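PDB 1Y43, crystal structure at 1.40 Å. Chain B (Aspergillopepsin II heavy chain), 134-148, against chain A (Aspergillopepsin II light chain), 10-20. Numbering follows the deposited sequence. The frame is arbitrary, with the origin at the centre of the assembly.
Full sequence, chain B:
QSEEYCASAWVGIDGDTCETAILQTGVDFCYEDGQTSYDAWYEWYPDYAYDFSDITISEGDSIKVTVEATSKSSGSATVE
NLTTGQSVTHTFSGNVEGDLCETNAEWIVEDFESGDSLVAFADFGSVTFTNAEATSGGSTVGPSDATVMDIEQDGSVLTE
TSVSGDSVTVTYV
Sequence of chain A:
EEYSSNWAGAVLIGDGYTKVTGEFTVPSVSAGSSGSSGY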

# COMPACT_ATOMS: atom_id res chain seq x y z
N ALA B 134 2.39 -12.84 3.12
CA ALA B 134 3.79 -12.41 3.19
C ALA B 134 4.63 -13.68 3.25
O ALA B 134 4.20 -14.68 3.83
CB ALA B 134 4.03 -11.57 4.45
N THR B 135 5.82 -13.66 2.66
CA THR B 135 6.69 -14.83 2.66
C THR B 135 7.93 -14.50 3.47
O THR B 135 8.59 -13.50 3.23
CB THR B 135 7.08 -15.24 1.24
OG1 THR B 135 5.88 -15.45 0.48
CG2 THR B 135 7.89 -16.53 1.24
N SER B 136 8.22 -15.37 4.43
CA SER B 136 9.36 -15.21 5.32
C SER B 136 10.02 -16.58 5.46
O SER B 136 9.36 -17.55 5.79
CB SER B 136 8.88 -14.73 6.70
OG SER B 136 9.94 -14.70 7.63
N GLY B 137 11.33 -16.65 5.19
CA GLY B 137 12.03 -17.92 5.31
C GLY B 137 11.46 -19.03 4.45
O GLY B 137 11.58 -20.22 4.79
N GLY B 138 10.82 -18.66 3.34
CA GLY B 138 10.24 -19.63 2.44
C GLY B 138 8.82 -20.04 2.75
O GLY B 138 8.17 -20.72 1.93
N SER B 139 8.31 -19.62 3.92
CA SER B 139 6.96 -19.95 4.38
C SER B 139 6.01 -18.75 4.27
O SER B 139 6.42 -17.61 4.48
CB SER B 139 7.01 -20.45 5.84
OG SER B 139 7.03 -19.38 6.79
N THR B 140 4.75 -19.00 3.94
CA THR B 140 3.77 -17.92 3.80
C THR B 140 2.94 -17.74 5.07
O THR B 140 2.53 -18.71 5.71
CB THR B 140 2.84 -18.12 2.59
OG1 THR B 140 2.07 -19.31 2.79
CG2 THR B 140 3.64 -18.26 1.31
N VAL B 141 2.69 -16.48 5.43
CA VAL B 141 1.90 -16.15 6.62
C VAL B 141 0.91 -15.06 6.25
O VAL B 141 1.17 -14.24 5.35
CB VAL B 141 2.77 -15.61 7.79
CG1 VAL B 141 3.78 -16.67 8.26
CG2 VAL B 141 3.49 -14.33 7.39
N GLY B 142 -0.22 -15.08 6.93
CA GLY B 142 -1.25 -14.09 6.71
C GLY B 142 -1.17 -12.97 7.73
O GLY B 142 -0.26 -12.94 8.56
N PRO B 143 -2.16 -12.06 7.74
CA PRO B 143 -2.19 -10.93 8.68
C PRO B 143 -2.78 -11.14 10.08
O PRO B 143 -2.89 -10.19 10.85
CB PRO B 143 -2.96 -9.87 7.89
CG PRO B 143 -3.95 -10.68 7.11
CD PRO B 143 -3.16 -11.90 6.67
N SER B 144 -3.09 -12.39 10.44
CA SER B 144 -3.70 -12.71 11.74
C SER B 144 -3.06 -12.04 12.95
O SER B 144 -3.74 -11.42 13.77
CB SER B 144 -3.70 -14.23 11.97
OG SER B 144 -4.52 -14.92 11.02
N ASP B 145 -1.74 -12.14 13.04
CA ASP B 145 -0.99 -11.60 14.17
C ASP B 145 -0.39 -10.22 13.93
O ASP B 145 0.45 -9.75 14.71
CB ASP B 145 0.13 -12.57 14.58
CG ASP B 145 -0.39 -13.92 15.02
OD1 ASP B 145 -1.38 -13.97 15.75
OD2 ASP B 145 0.20 -14.94 14.63
N ALA B 146 -0.85 -9.57 12.87
CA ALA B 146 -0.34 -8.25 12.51
C ALA B 146 -0.80 -7.16 13.46
O ALA B 146 -1.82 -7.29 14.15
CB ALA B 146 -0.75 -7.89 11.08
N THR B 147 0.01 -6.12 13.55
CA THR B 147 -0.33 -4.96 14.35
C THR B 147 -1.32 -4.14 13.50
O THR B 147 -1.07 -3.88 12.32
CB THR B 147 0.94 -4.13 14.62
OG1 THR B 147 1.83 -4.87 15.46
CG2 THR B 147 0.59 -2.80 15.28
N VAL B 148 -2.45 -3.78 14.08
CA VAL B 148 -3.47 -3.02 13.37
C VAL B 148 -3.29 -1.53 13.60
O VAL B 148 -3.09 -1.10 14.74
CB VAL B 148 -4.89 -3.46 13.83
CG1 VAL B 148 -5.96 -2.56 13.23
CG2 VAL B 148 -5.12 -4.92 13.43
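Chain A 10-20: AVLIGDGYTKV

The light-chain stretch lies on the heavy-chain stretch as two strands, 10-13 and 17-20, joined by a short loop, and each pairs with a different strand of chain B. Strand 17-20 runs antiparallel to strand 134-136, with axes 4.7 Å apart at closest approach and N-to-C directions 161° apart; strand 10-13 runs antiparallel to the strand that begins at Thr B147. Together the two stretches bury 727 Å², both sides summed.

On the first edge, Ala B134 stands opposite Val A20 (CA to CA 4.3 Å) and Ser B136 opposite Tyr A17 (CA to CA 4.4 Å). Thr B135 N donates to Lys A19 O at 2.8 Å, whereas Thr B135 O accepts from Thr A18 N at 2.9 Å. Thr B135 thus bonds to two successive residues, through N to Lys A19 and through O to Thr A18, and the register steps from Lys A19 to Tyr A17 across one residue of chain B; Thr A18, at phi/psi -121/-4, is where the light chain departs from extended geometry. On the second edge the pairing is regular: Thr B147 N to Val A11 O is 2.8 Å and Val A11 N to Thr B147 O is 2.9 Å, so that these two residues bond reciprocally, CA to CA 5.2 Å.

Leu A12 links the two parts of the contact. Its CA-to-CB bond points away from chain B, but with chi1 m and chi2 t the end of the side chain comes nearer. CD1 then lies 3.7 Å from Val B141 CG2 and 3.9 Å from Ala B134 CB, while CD2 lies 3.9 Å from Ala B146 CB. The branches thus reach different parts of the heavy-chain surface. Val B141, chi1 m, points toward chain A, and Ala B146 CB also packs 3.8 Å from Ala A10 CB.

Ser B136 adopts the t rotamer, which places its OG 2.6 Å from Asp A15 O, to which it donates a hydrogen bond; the hydroxyl thereby ties the end of its strand to the light-chain loop. On the same face, Tyr A17 (chi1 m, chi2 -61°) brings CD1 to 3.7 Å from Ser B136 CB and 4.2 Å from Ala B134 CB. Thr B135 and Lys A19 occupy the other face, where Thr B135 OG1, with chi1 m, is 3.9 Å from Lys A19 CB; all four lysine chi angles are t, and the extended chain leads its end away. Thr B147, also m, has OG1 4.0 Å from Ile A13 CD1, a marginal contact.

Glycines shape the loops. Gly B137 and Gly B138 occupy the middle of a type I' turn from Ser B136 to Ser B139, both with positive phi, and Ser B139 OG, at chi1 p, donates to Ser B136 O (3.1 Å). Gly A16 also has positive phi; a CB there would lie 3.4 Å from Ser B136 OG. Water fills the gaps: water 1 bridges Ile A13 N and Asp B145 O, at 3.1 Å from each, and water 2 donates to Gly A16 O (2.9 Å) and accepts from Gly B137 N (3.3 Å).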

# COMPACT_ATOMS: atom_id res chain seq x y z
N ALA A 10 -2.55 -3.14 8.20
CA ALA A 10 -1.95 -4.20 8.99
C ALA A 10 -0.46 -4.31 8.72
O ALA A 10 -0.05 -4.36 7.57
CB ALA A 10 -2.62 -5.54 8.68
N VAL A 11 0.34 -4.38 9.79
CA VAL A 11 1.79 -4.49 9.68
C VAL A 11 2.32 -5.70 10.46
O VAL A 11 2.05 -5.84 11.66
CB VAL A 11 2.51 -3.22 10.23
CG1 VAL A 11 4.01 -3.28 9.93
CG2 VAL A 11 1.90 -1.94 9.63
N LEU A 12 3.01 -6.60 9.77
CA LEU A 12 3.63 -7.76 10.41
C LEU A 12 5.04 -7.33 10.80
O LEU A 12 5.73 -6.68 10.02
CB LEU A 12 3.74 -8.95 9.45
CG LEU A 12 2.48 -9.78 9.17
CD1 LEU A 12 2.81 -10.77 8.08
CD2 LEU A 12 2.02 -10.50 10.43
N ILE A 13 5.42 -7.64 12.04
CA ILE A 13 6.76 -7.33 12.52
C ILE A 13 7.46 -8.67 12.80
O ILE A 13 6.96 -9.49 13.57
CB ILE A 13 6.73 -6.47 13.79
CG1 ILE A 13 5.95 -5.17 13.53
CG2 ILE A 13 8.16 -6.12 14.22
CD1 ILE A 13 5.74 -4.32 14.78
N GLY A 14 8.58 -8.91 12.12
CA GLY A 14 9.31 -10.14 12.30
C GLY A 14 10.64 -10.06 11.58
O GLY A 14 11.32 -9.04 11.63
N ASP A 15 11.00 -11.12 10.87
CA ASP A 15 12.28 -11.17 10.17
C ASP A 15 12.19 -11.97 8.89
O ASP A 15 11.36 -12.87 8.77
CB ASP A 15 13.36 -11.82 11.05
CG ASP A 15 13.81 -10.93 12.18
OD1 ASP A 15 14.59 -9.98 11.89
OD2 ASP A 15 13.40 -11.18 13.34
N GLY A 16 13.05 -11.63 7.93
CA GLY A 16 13.13 -12.36 6.68
C GLY A 16 12.05 -12.21 5.62
O GLY A 16 11.98 -13.05 4.72
N TYR A 17 11.24 -11.16 5.69
CA TYR A 17 10.20 -10.97 4.69
C TYR A 17 10.81 -10.64 3.33
O TYR A 17 11.54 -9.66 3.20
CB TYR A 17 9.24 -9.84 5.10
CG TYR A 17 8.50 -10.12 6.38
CD1 TYR A 17 7.65 -11.23 6.49
CD2 TYR A 17 8.68 -9.32 7.50
CE1 TYR A 17 7.00 -11.53 7.69
CE2 TYR A 17 8.04 -9.60 8.70
CZ TYR A 17 7.21 -10.71 8.80
OH TYR A 17 6.61 -10.97 10.00
N THR A 18 10.51 -11.47 2.33
CA THR A 18 11.04 -11.23 0.99
C THR A 18 9.95 -11.06 -0.08
O THR A 18 10.26 -10.80 -1.24
CB THR A 18 11.99 -12.36 0.54
OG1 THR A 18 11.28 -13.60 0.50
CG2 THR A 18 13.19 -12.47 1.50
N LYS A 19 8.69 -11.22 0.30
CA LYS A 19 7.58 -11.06 -0.65
C LYS A 19 6.31 -10.71 0.10
O LYS A 19 6.06 -11.24 1.19
CB LYS A 19 7.36 -12.36 -1.45
CG LYS A 19 6.19 -12.30 -2.42
CD LYS A 19 5.97 -13.63 -3.10
CE LYS A 19 4.53 -13.76 -3.53
NZ LYS A 19 4.23 -15.16 -3.92
N VAL A 20 5.56 -9.74 -0.43
CA VAL A 20 4.28 -9.36 0.17
C VAL A 20 3.34 -9.14 -1.00
O VAL A 20 3.71 -8.50 -1.99
CB VAL A 20 4.35 -8.05 0.99
CG1 VAL A 20 3.01 -7.79 1.65
CG2 VAL A 20 5.46 -8.12 2.02
O HOH W 1 3.41 -9.17 13.89
O HOH W 2 14.00 -15.08 4.12
O HOH W 3 11.59 -16.03 2.14